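Local atomic coordinates of exodeoxyribonuclease III (Archaeoglobus fulgidus, PDB entry 2VOA), a protein that probably cleaves DNA at abasic sites as a metal-dependent AP endonuclease of the exonuclease III family. Residues R90-K95 with V101-V106; G80-P85 with L131-D136; T6-S11 with C144-V149. The protein carries 1 engineered substitution. All coordinates share one frame; numbering follows the deposited sequence.

Interaction 1 of 3, residues R90-K95 with V101-V106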
loop_
_atom_site.group_PDB
_atom_site.type_symbol
_atom_site.label_atom_id
_atom_site.label_comp_id
_atom_site.label_asym_id
_atom_site.label_seq_id
_atom_site.Cartn_x
_atom_site.Cartn_y
_atom_site.Cartn_z
ATOM N N ARG A 90 5.329 6.504 -24.544
ATOM C CA ARG A 90 5.764 5.155 -24.887
ATOM C C ARG A 90 7.162 5.077 -25.488
ATOM O O ARG A 90 7.620 4.000 -25.853
ATOM C CB ARG A 90 4.784 4.515 -25.891
ATOM C CG ARG A 90 3.363 4.252 -25.337
ATOM C CD ARG A 90 2.569 3.454 -26.353
ATOM N NE ARG A 90 1.247 3.067 -25.856
ATOM C CZ ARG A 90 0.988 1.969 -25.133
ATOM N NH1 ARG A 90 1.948 1.122 -24.784
ATOM N NH2 ARG A 90 -0.258 1.719 -24.763
ATOM N N LEU A 91 7.824 6.210 -25.695
ATOM C CA LEU A 91 9.144 6.131 -26.312
ATOM C C LEU A 91 9.944 7.320 -25.839
ATOM O O LEU A 91 9.504 8.459 -25.993
ATOM C CB LEU A 91 9.038 6.139 -27.847
ATOM C CG LEU A 91 10.294 5.930 -28.711
ATOM C CD1 LEU A 91 9.915 5.545 -30.122
ATOM C CD2 LEU A 91 11.253 7.172 -28.777
ATOM N N ILE A 92 11.111 7.032 -25.276
ATOM C CA ILE A 92 12.052 8.083 -24.888
ATOM C C ILE A 92 13.419 7.679 -25.406
ATOM O O ILE A 92 13.809 6.494 -25.315
ATOM C CB ILE A 92 12.032 8.350 -23.340
ATOM C CG1 ILE A 92 12.865 9.593 -22.970
ATOM C CG2 ILE A 92 12.443 7.097 -22.528
ATOM C CD1 ILE A 92 12.808 9.952 -21.491
ATOM N N ARG A 93 14.127 8.652 -25.977
ATOM C CA ARG A 93 15.414 8.396 -26.604
ATOM C C ARG A 93 16.438 9.433 -26.174
ATOM O O ARG A 93 16.102 10.585 -26.029
ATOM C CB ARG A 93 15.253 8.444 -28.108
ATOM C CG ARG A 93 16.548 8.248 -28.890
ATOM C CD ARG A 93 16.203 7.978 -30.309
ATOM N NE ARG A 93 17.302 7.396 -31.075
ATOM C CZ ARG A 93 17.208 7.144 -32.374
ATOM N NH1 ARG A 93 16.064 7.403 -33.006
ATOM N NH2 ARG A 93 18.229 6.622 -33.037
ATOM N N ALA A 94 17.676 9.005 -25.979
ATOM C CA ALA A 94 18.738 9.906 -25.543
ATOM C C ALA A 94 20.081 9.340 -25.934
ATOM O O ALA A 94 20.226 8.130 -26.070
ATOM C CB ALA A 94 18.676 10.121 -24.027
ATOM N N LYS A 95 21.070 10.218 -26.107
ATOM C CA LYS A 95 22.447 9.782 -26.185
ATOM C C LYS A 95 23.004 9.832 -24.752
ATOM O O LYS A 95 23.023 10.902 -24.111
ATOM C CB LYS A 95 23.243 10.727 -27.093
ATOM C CG LYS A 95 24.650 10.228 -27.455
ATOM C CD LYS A 95 25.392 11.331 -28.184
ATOM C CE LYS A 95 26.762 10.897 -28.679
ATOM N NZ LYS A 95 26.667 9.648 -29.479
ATOM N N VAL A 101 20.356 5.460 -27.066
ATOM C CA VAL A 101 19.418 4.606 -26.309
ATOM C C VAL A 101 17.987 4.899 -26.690
ATOM O O VAL A 101 17.541 6.040 -26.596
ATOM C CB VAL A 101 19.552 4.819 -24.775
ATOM C CG1 VAL A 101 18.559 3.910 -24.016
ATOM C CG2 VAL A 101 20.989 4.513 -24.317
ATOM N N ILE A 102 17.271 3.861 -27.107
ATOM C CA ILE A 102 15.840 4.006 -27.468
ATOM C C ILE A 102 15.029 3.091 -26.541
ATOM O O ILE A 102 15.192 1.887 -26.585
ATOM C CB ILE A 102 15.547 3.627 -28.946
ATOM C CG1 ILE A 102 16.546 4.270 -29.919
ATOM C CG2 ILE A 102 14.094 3.985 -29.299
ATOM C CD1 ILE A 102 17.639 3.309 -30.438
ATOM N N ASN A 103 14.151 3.677 -25.722
ATOM C CA ASN A 103 13.383 2.934 -24.719
ATOM C C ASN A 103 11.906 2.967 -25.096
ATOM O O ASN A 103 11.302 4.028 -25.130
ATOM C CB ASN A 103 13.580 3.576 -23.347
ATOM C CG ASN A 103 12.701 2.958 -22.256
ATOM O OD1 ASN A 103 12.184 1.836 -22.392
ATOM N ND2 ASN A 103 12.607 3.683 -21.108
ATOM N N THR A 104 11.343 1.800 -25.411
ATOM C CA THR A 104 9.952 1.706 -25.869
ATOM C C THR A 104 9.075 0.882 -24.925
ATOM O O THR A 104 9.510 -0.169 -24.380
ATOM C CB THR A 104 9.829 1.045 -27.287
ATOM O OG1 THR A 104 10.393 -0.263 -27.233
ATOM C CG2 THR A 104 10.558 1.847 -28.354
ATOM N N TYR A 105 7.829 1.332 -24.780
ATOM C CA TYR A 105 6.794 0.553 -24.153
ATOM C C TYR A 105 5.735 0.325 -25.233
ATOM O O TYR A 105 4.890 1.194 -25.497
ATOM C CB TYR A 105 6.217 1.268 -22.906
ATOM C CG TYR A 105 5.039 0.547 -22.327
ATOM C CD1 TYR A 105 5.111 -0.830 -22.055
ATOM C CD2 TYR A 105 3.829 1.218 -22.076
ATOM C CE1 TYR A 105 4.021 -1.525 -21.551
ATOM C CE2 TYR A 105 2.725 0.544 -21.565
ATOM C CZ TYR A 105 2.820 -0.831 -21.319
ATOM O OH TYR A 105 1.734 -1.512 -20.826
ATOM N N VAL A 106 5.852 -0.810 -25.920
ATOM C CA VAL A 106 5.006 -1.119 -27.078
ATOM C C VAL A 106 3.567 -1.370 -26.641
ATOM O O VAL A 106 3.340 -1.992 -25.622
ATOM C CB VAL A 106 5.610 -2.339 -27.811
ATOM C CG1 VAL A 106 4.687 -2.843 -28.927
ATOM C CG2 VAL A 106 7.029 -1.982 -28.346
HETATM O O HOH W 1 -0.195 -1.084 -23.410
#
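The Arg90 guanidinium turns its edge to the backbone carbonyl of Tyr105: NH1 donates to Tyr105 O at 3.0 Å, with the acceptor 2° from the guanidinium plane but NH1 itself standing above the carbonyl plane. The same NH1 lies 3.3 Å from Tyr105 CD2, and guanidinium and phenol ring are turned only 21° apart. Arg90 gets there with CG beside its own backbone N (chi1 -66°) and a chain extended to NE. A water accepts from Arg90 NH2 and is also hydrogen-bonded to Tyr105 OH. Further along, the aliphatic part of Arg93 runs beside Ile102, whose CG1 sits over one guanidinium face, 3.4 Å from Arg93 NE; the end of Arg93 is salt-bridged to Asp100. On the other face of the sheet, Ile92 CG2 touches Asn103 ND2 at 3.7 Å, and the Asn103 amide is held by Gln34 and Met33. Behind these side chains, Ile92 with Asn103 and Ala94 with Val101 are antiparallel hydrogen-bonded pairs, and Tyr105 N donates to Arg90 O at 2.9 Å. This is a beta hairpin of the DNase I-like sandwich, its end carrying Tyr105 to the predicted active site beside Glu35 and Asn148.

Interaction 2 of 3, residues G80-P85 with L131-D136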
loop_
_atom_site.group_PDB
_atom_site.type_symbol
_atom_site.label_atom_id
_atom_site.label_comp_id
_atom_site.label_asym_id
_atom_site.label_seq_id
_atom_site.Cartn_x
_atom_site.Cartn_y
_atom_site.Cartn_z
ATOM N N GLY A 80 8.653 10.081 -28.074
ATOM C CA GLY A 80 7.637 9.608 -29.022
ATOM C C GLY A 80 8.174 9.224 -30.395
ATOM O O GLY A 80 9.354 9.444 -30.716
ATOM N N LEU A 81 7.305 8.603 -31.189
ATOM C CA LEU A 81 7.573 8.367 -32.601
ATOM C C LEU A 81 7.559 9.697 -33.360
ATOM O O LEU A 81 7.079 10.703 -32.832
ATOM C CB LEU A 81 6.535 7.388 -33.164
ATOM C CG LEU A 81 6.698 5.928 -32.693
ATOM C CD1 LEU A 81 5.440 5.120 -33.036
ATOM C CD2 LEU A 81 7.939 5.282 -33.331
ATOM N N ASP A 82 8.102 9.710 -34.577
ATOM C CA ASP A 82 8.153 10.947 -35.376
ATOM C C ASP A 82 6.945 11.137 -36.315
ATOM O O ASP A 82 6.993 11.920 -37.278
ATOM C CB ASP A 82 9.479 11.039 -36.136
ATOM C CG ASP A 82 9.686 9.890 -37.107
ATOM O OD1 ASP A 82 9.071 8.811 -36.944
ATOM O OD2 ASP A 82 10.492 10.061 -38.044
ATOM N N SER A 83 5.853 10.441 -36.013
ATOM C CA SER A 83 4.581 10.607 -36.723
ATOM C C SER A 83 3.407 10.442 -35.749
ATOM O O SER A 83 3.572 9.888 -34.666
ATOM C CB SER A 83 4.464 9.589 -37.862
ATOM O OG SER A 83 4.480 8.272 -37.354
ATOM N N GLU A 84 2.236 10.917 -36.163
ATOM C CA GLU A 84 1.028 10.947 -35.338
ATOM C C GLU A 84 0.320 9.581 -35.308
ATOM O O GLU A 84 0.191 8.933 -36.352
ATOM C CB GLU A 84 0.095 12.038 -35.889
ATOM C CG GLU A 84 -0.572 12.889 -34.831
ATOM C CD GLU A 84 0.423 13.483 -33.842
ATOM O OE1 GLU A 84 0.372 13.097 -32.645
ATOM O OE2 GLU A 84 1.275 14.315 -34.258
ATOM N N PRO A 85 -0.128 9.114 -34.114
ATOM C CA PRO A 85 0.059 9.652 -32.754
ATOM C C PRO A 85 1.486 9.435 -32.268
ATOM O O PRO A 85 2.008 8.313 -32.344
ATOM C CB PRO A 85 -0.904 8.823 -31.889
ATOM C CG PRO A 85 -1.759 8.043 -32.863
ATOM C CD PRO A 85 -0.951 7.895 -34.105
ATOM N N LEU A 131 13.178 3.482 -36.718
ATOM C CA LEU A 131 14.531 2.976 -36.439
ATOM C C LEU A 131 15.368 2.814 -37.701
ATOM O O LEU A 131 16.556 3.105 -37.690
ATOM C CB LEU A 131 14.457 1.664 -35.683
ATOM C CG LEU A 131 13.796 1.826 -34.305
ATOM C CD1 LEU A 131 13.545 0.437 -33.731
ATOM C CD2 LEU A 131 14.600 2.718 -33.342
ATOM N N GLN A 132 14.751 2.363 -38.793
ATOM C CA GLN A 132 15.447 2.290 -40.082
ATOM C C GLN A 132 16.006 3.664 -40.484
ATOM O O GLN A 132 17.115 3.767 -41.039
ATOM C CB GLN A 132 14.490 1.781 -41.166
ATOM C CG GLN A 132 15.139 1.563 -42.511
ATOM C CD GLN A 132 14.150 1.081 -43.544
ATOM O OE1 GLN A 132 13.056 1.650 -43.703
ATOM N NE2 GLN A 132 14.534 0.045 -44.281
ATOM N N LYS A 133 15.238 4.716 -40.198
ATOM C CA LYS A 133 15.571 6.079 -40.601
ATOM C C LYS A 133 16.645 6.710 -39.715
ATOM O O LYS A 133 17.474 7.498 -40.195
ATOM C CB LYS A 133 14.289 6.930 -40.605
ATOM C CG LYS A 133 14.482 8.426 -40.606
ATOM C CD LYS A 133 13.143 9.126 -40.729
ATOM C CE LYS A 133 13.112 10.385 -39.886
ATOM N NZ LYS A 133 11.778 11.056 -39.976
ATOM N N THR A 134 16.622 6.352 -38.431
ATOM C CA THR A 134 17.362 7.102 -37.411
ATOM C C THR A 134 18.517 6.363 -36.716
ATOM O O THR A 134 19.336 7.012 -36.048
ATOM C CB THR A 134 16.424 7.624 -36.322
ATOM O OG1 THR A 134 15.861 6.521 -35.607
ATOM C CG2 THR A 134 15.305 8.511 -36.923
ATOM N N VAL A 135 18.577 5.039 -36.851
ATOM C CA VAL A 135 19.647 4.261 -36.194
ATOM C C VAL A 135 20.869 4.022 -37.094
ATOM O O VAL A 135 20.740 3.584 -38.247
ATOM C CB VAL A 135 19.135 2.913 -35.645
ATOM C CG1 VAL A 135 20.316 2.049 -35.157
ATOM C CG2 VAL A 135 18.157 3.140 -34.505
ATOM N N ASP A 136 22.052 4.296 -36.553
ATOM C CA ASP A 136 23.286 4.017 -37.280
ATOM C C ASP A 136 23.748 2.646 -36.810
ATOM O O ASP A 136 24.162 2.495 -35.662
ATOM C CB ASP A 136 24.336 5.099 -36.993
ATOM C CG ASP A 136 25.671 4.812 -37.656
ATOM O OD1 ASP A 136 25.804 3.777 -38.343
ATOM O OD2 ASP A 136 26.587 5.658 -37.524
#
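Lys133 NZ donates to Asp82 OD2 at 2.5 Å, a salt bridge between two solvent-exposed side chains. The length is short for such a pair, so its exact value is doubtful. In the DNase I-like fold of this enzyme, the bridge links the loop between strands 77-79 and 91-96 to the last turn of helix 115-134, at the surface and away from the predicted catalytic residues. The two side chains come from opposite directions, and the ammonium meets OD2 nearly along its C-O axis. Lys133 CE lies 3.2 Å from Asp82 OD2, a distance as doubtful as that of NZ.

On the loop side, Asp82 CG sits between its backbone N and carbonyl carbon (chi1 61°), which brings the carboxylate to the helix; Asp82 also touches Tyr130. On the helix side, Lys133 leaves with CG beside its carbonyl carbon and bends at chi3 (143°), turning NZ to the acid. The two segments bury little surface between them, and this pair makes almost all of the contact.

Each segment is fixed mainly by other partners. Arg126 of the same helix bonds both Ser83 OG and Pro85 O, while Leu81 packs on Leu91 and Trp123, so the loop is held to the helix and to the sheet at several points beside the bridge. Thr134 OG1 bonds to Tyr130 O and to Arg93 NH1, tying the helix end to strand 91-96.

Val135 is the first residue to leave helical backbone angles, two positions after the lysine, and its N still donates to Leu131 O at 2.9 Å.

Interaction 3 of 3, residues T6-S11 with C144-V149. With nucleotides of chain C.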
loop_
_atom_site.group_PDB
_atom_site.type_symbol
_atom_site.label_atom_id
_atom_site.label_comp_id
_atom_site.label_asym_id
_atom_site.label_seq_id
_atom_site.Cartn_x
_atom_site.Cartn_y
_atom_site.Cartn_z
ATOM N N THR A 6 16.903 -2.956 -18.386
ATOM C CA THR A 6 15.531 -2.534 -18.673
ATOM C C THR A 6 14.573 -3.118 -17.638
ATOM O O THR A 6 14.725 -4.275 -17.222
ATOM C CB THR A 6 15.100 -2.863 -20.154
ATOM O OG1 THR A 6 13.775 -2.376 -20.404
ATOM C CG2 THR A 6 15.150 -4.350 -20.487
ATOM N N PHE A 7 13.560 -2.347 -17.246
ATOM C CA PHE A 7 12.678 -2.762 -16.122
ATOM C C PHE A 7 11.316 -2.097 -16.231
ATOM O O PHE A 7 11.235 -0.874 -16.109
ATOM C CB PHE A 7 13.374 -2.375 -14.798
ATOM C CG PHE A 7 12.727 -2.906 -13.525
ATOM C CD1 PHE A 7 11.828 -3.973 -13.520
ATOM C CD2 PHE A 7 13.071 -2.327 -12.303
ATOM C CE1 PHE A 7 11.273 -4.443 -12.310
ATOM C CE2 PHE A 7 12.527 -2.780 -11.096
ATOM C CZ PHE A 7 11.623 -3.843 -11.095
ATOM N N ASN A 8 10.268 -2.909 -16.435
ATOM C CA ASN A 8 8.890 -2.436 -16.325
ATOM C C ASN A 8 8.557 -2.396 -14.834
ATOM O O ASN A 8 8.547 -3.425 -14.164
ATOM C CB ASN A 8 7.953 -3.358 -17.118
ATOM C CG ASN A 8 6.517 -2.929 -17.009
ATOM O OD1 ASN A 8 6.058 -2.516 -15.930
ATOM N ND2 ASN A 8 5.791 -3.024 -18.127
ATOM N N VAL A 9 8.353 -1.186 -14.315
ATOM C CA VAL A 9 8.258 -0.975 -12.861
ATOM C C VAL A 9 6.834 -1.039 -12.287
ATOM O O VAL A 9 6.648 -1.043 -11.060
ATOM C CB VAL A 9 8.939 0.377 -12.444
ATOM C CG1 VAL A 9 10.410 0.381 -12.824
ATOM C CG2 VAL A 9 8.204 1.573 -13.068
ATOM N N ASN A 10 5.834 -1.091 -13.162
ATOM C CA ASN A 10 4.414 -1.036 -12.751
ATOM C C ASN A 10 4.123 0.073 -11.720
ATOM O O ASN A 10 3.721 -0.194 -10.590
ATOM C CB ASN A 10 3.860 -2.417 -12.314
ATOM C CG ASN A 10 2.402 -2.354 -11.899
ATOM O OD1 ASN A 10 1.627 -1.591 -12.473
ATOM N ND2 ASN A 10 2.030 -3.118 -10.872
ATOM N N SER A 11 4.348 1.318 -12.153
ATOM C CA SER A 11 4.183 2.566 -11.367
ATOM C C SER A 11 5.433 2.890 -10.544
ATOM O O SER A 11 5.702 2.276 -9.476
ATOM C CB SER A 11 2.930 2.602 -10.476
ATOM O OG SER A 11 2.787 3.897 -9.877
ATOM N N CYS A 144 15.847 -0.811 -26.130
ATOM C CA CYS A 144 15.384 -1.509 -24.908
ATOM C C CYS A 144 13.884 -1.386 -24.749
ATOM O O CYS A 144 13.262 -0.486 -25.329
ATOM C CB CYS A 144 15.986 -0.867 -23.660
ATOM S SG CYS A 144 17.741 -1.120 -23.383
ATOM N N GLY A 145 13.295 -2.265 -23.939
ATOM C CA GLY A 145 11.973 -1.975 -23.441
ATOM C C GLY A 145 11.113 -3.171 -23.187
ATOM O O GLY A 145 11.578 -4.317 -23.209
ATOM N N ASP A 146 9.855 -2.865 -22.896
ATOM C CA ASP A 146 8.857 -3.879 -22.770
ATOM C C ASP A 146 8.160 -3.880 -24.110
ATOM O O ASP A 146 7.391 -2.966 -24.423
ATOM C CB ASP A 146 7.890 -3.555 -21.639
ATOM C CG ASP A 146 6.838 -4.634 -21.438
ATOM O OD1 ASP A 146 6.710 -5.577 -22.270
ATOM O OD2 ASP A 146 6.097 -4.515 -20.430
ATOM N N MET A 147 8.480 -4.902 -24.892
ATOM C CA MET A 147 8.033 -5.027 -26.288
ATOM C C MET A 147 6.637 -5.610 -26.402
ATOM O O MET A 147 6.008 -5.532 -27.461
ATOM C CB MET A 147 9.036 -5.924 -27.048
ATOM C CG MET A 147 10.525 -5.466 -26.961
ATOM S SD MET A 147 10.756 -3.694 -27.272
ATOM C CE MET A 147 12.544 -3.655 -27.137
ATOM N N ASN A 148 6.160 -6.239 -25.328
ATOM C CA ASN A 148 4.897 -6.987 -25.381
ATOM C C ASN A 148 4.870 -7.933 -26.574
ATOM O O ASN A 148 3.845 -8.175 -27.197
ATOM C CB ASN A 148 3.686 -6.045 -25.355
ATOM C CG ASN A 148 3.440 -5.489 -23.962
ATOM O OD1 ASN A 148 3.303 -6.248 -23.000
ATOM N ND2 ASN A 148 3.397 -4.170 -23.849
ATOM N N VAL A 149 6.033 -8.508 -26.856
ATOM C CA VAL A 149 6.134 -9.541 -27.885
ATOM C C VAL A 149 7.139 -10.564 -27.405
ATOM O O VAL A 149 8.273 -10.213 -27.059
ATOM C CB VAL A 149 6.614 -8.977 -29.258
ATOM C CG1 VAL A 149 6.819 -10.114 -30.293
ATOM C CG2 VAL A 149 5.625 -7.943 -29.809
ATOM P P DG C 3 1.014 -2.977 -6.069
ATOM O OP1 DG C 3 2.263 -3.760 -5.917
ATOM O OP2 DG C 3 0.263 -2.505 -4.866
ATOM O "O5'" DG C 3 1.287 -1.689 -6.960
ATOM C "C5'" DG C 3 0.346 -0.654 -7.159
ATOM C "C4'" DG C 3 0.323 -0.366 -8.642
ATOM O "O4'" DG C 3 -0.274 -1.482 -9.353
ATOM C "C3'" DG C 3 -0.494 0.850 -9.034
ATOM O "O3'" DG C 3 0.297 2.003 -8.938
ATOM C "C2'" DG C 3 -0.826 0.510 -10.487
ATOM C "C1'" DG C 3 -1.184 -0.952 -10.313
ATOM N N9 DG C 3 -2.573 -1.241 -9.910
ATOM C C8 DG C 3 -3.002 -1.761 -8.709
ATOM N N7 DG C 3 -4.293 -1.924 -8.625
ATOM C C5 DG C 3 -4.773 -1.484 -9.853
ATOM C C6 DG C 3 -6.109 -1.426 -10.346
ATOM O O6 DG C 3 -7.148 -1.775 -9.766
ATOM N N1 DG C 3 -6.165 -0.906 -11.643
ATOM C C2 DG C 3 -5.058 -0.511 -12.368
ATOM N N2 DG C 3 -5.290 -0.033 -13.598
ATOM N N3 DG C 3 -3.796 -0.558 -11.911
ATOM C C4 DG C 3 -3.725 -1.063 -10.655
ATOM P P DG C 4 -0.174 3.287 -8.100
ATOM O OP1 DG C 4 1.031 4.115 -7.880
ATOM O OP2 DG C 4 -0.990 2.837 -6.939
ATOM O "O5'" DG C 4 -1.142 4.071 -9.098
ATOM C "C5'" DG C 4 -0.661 4.480 -10.388
ATOM C "C4'" DG C 4 -1.797 4.586 -11.391
ATOM O "O4'" DG C 4 -2.407 3.295 -11.564
ATOM C "C3'" DG C 4 -2.953 5.501 -10.988
ATOM O "O3'" DG C 4 -2.627 6.829 -11.322
ATOM C "C2'" DG C 4 -4.069 4.956 -11.888
ATOM C "C1'" DG C 4 -3.806 3.451 -11.786
ATOM N N9 DG C 4 -4.577 2.784 -10.723
ATOM C C8 DG C 4 -4.118 2.274 -9.524
ATOM N N7 DG C 4 -5.052 1.722 -8.792
ATOM C C5 DG C 4 -6.234 1.879 -9.542
ATOM C C6 DG C 4 -7.588 1.497 -9.278
ATOM O O6 DG C 4 -8.046 0.918 -8.273
ATOM N N1 DG C 4 -8.473 1.861 -10.304
ATOM C C2 DG C 4 -8.083 2.504 -11.469
ATOM N N2 DG C 4 -9.047 2.783 -12.370
ATOM N N3 DG C 4 -6.822 2.864 -11.723
ATOM C C4 DG C 4 -5.946 2.518 -10.733
#
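The Asn8 amide and the Asp146 carboxylate meet with their planes 62° apart. Asn8 ND2 donates to the anti lone pair of Asp146 OD2 at 2.8 Å, with an N-H...O angle of 147° and the acceptor tilted 16° from the amide plane; ND2 also donates to Glu35. Phe7 points away from 144-149, and Val9 CG1 lies over one face of its ring, 3.8 Å above the plane. The amide oxygen of Asn8 and the other carboxylate oxygen of Asp146 each close an Asx turn: Asn8 OD1 accepts from Asn10 N at 3.1 Å, and Asp146 OD1 accepts from Asn148 N at 3.2 Å. The pair lies where the two sheets of the DNase I-like sandwich come together at the predicted metal and catalytic site, strand 2-8 giving Asn8 and the loop after strand 141-144 giving Asp146 and Asn148. Two residues earlier on each segment, Thr6 CB packs on Cys144 CB at 4.1 Å, while Thr6 OG1 lies near Gly145 CA and bonds to Gln34. Past Asn8 the chain reaches the DNA: Asn10 ND2 donates to O4' of DG3 of chain C at 3.2 Å, and Ser11 OG donates to OP1 of DG4 of chain C at 2.7 Å.

From the N terminus, residues 6-11 open the widest loop, closed only when residues 144-149 return in interaction 3. Inside it, residues 80-85 start a second loop that residues 131-136 close in interaction 2, and within that one lies the short hairpin turn of interaction 1. The three contacts are therefore nested, and none cross. Interaction 1 joins neighbouring strands of one sheet, interaction 2 ties the loop before them to the helix that follows, and interaction 3 brings the two sheets together. Interaction 1 touches both others: Leu91 bonds to Gly80, while Val106 O bonds to Asn148 ND2. Interactions 2 and 3 do not touch, their centres being about 19 Å apart.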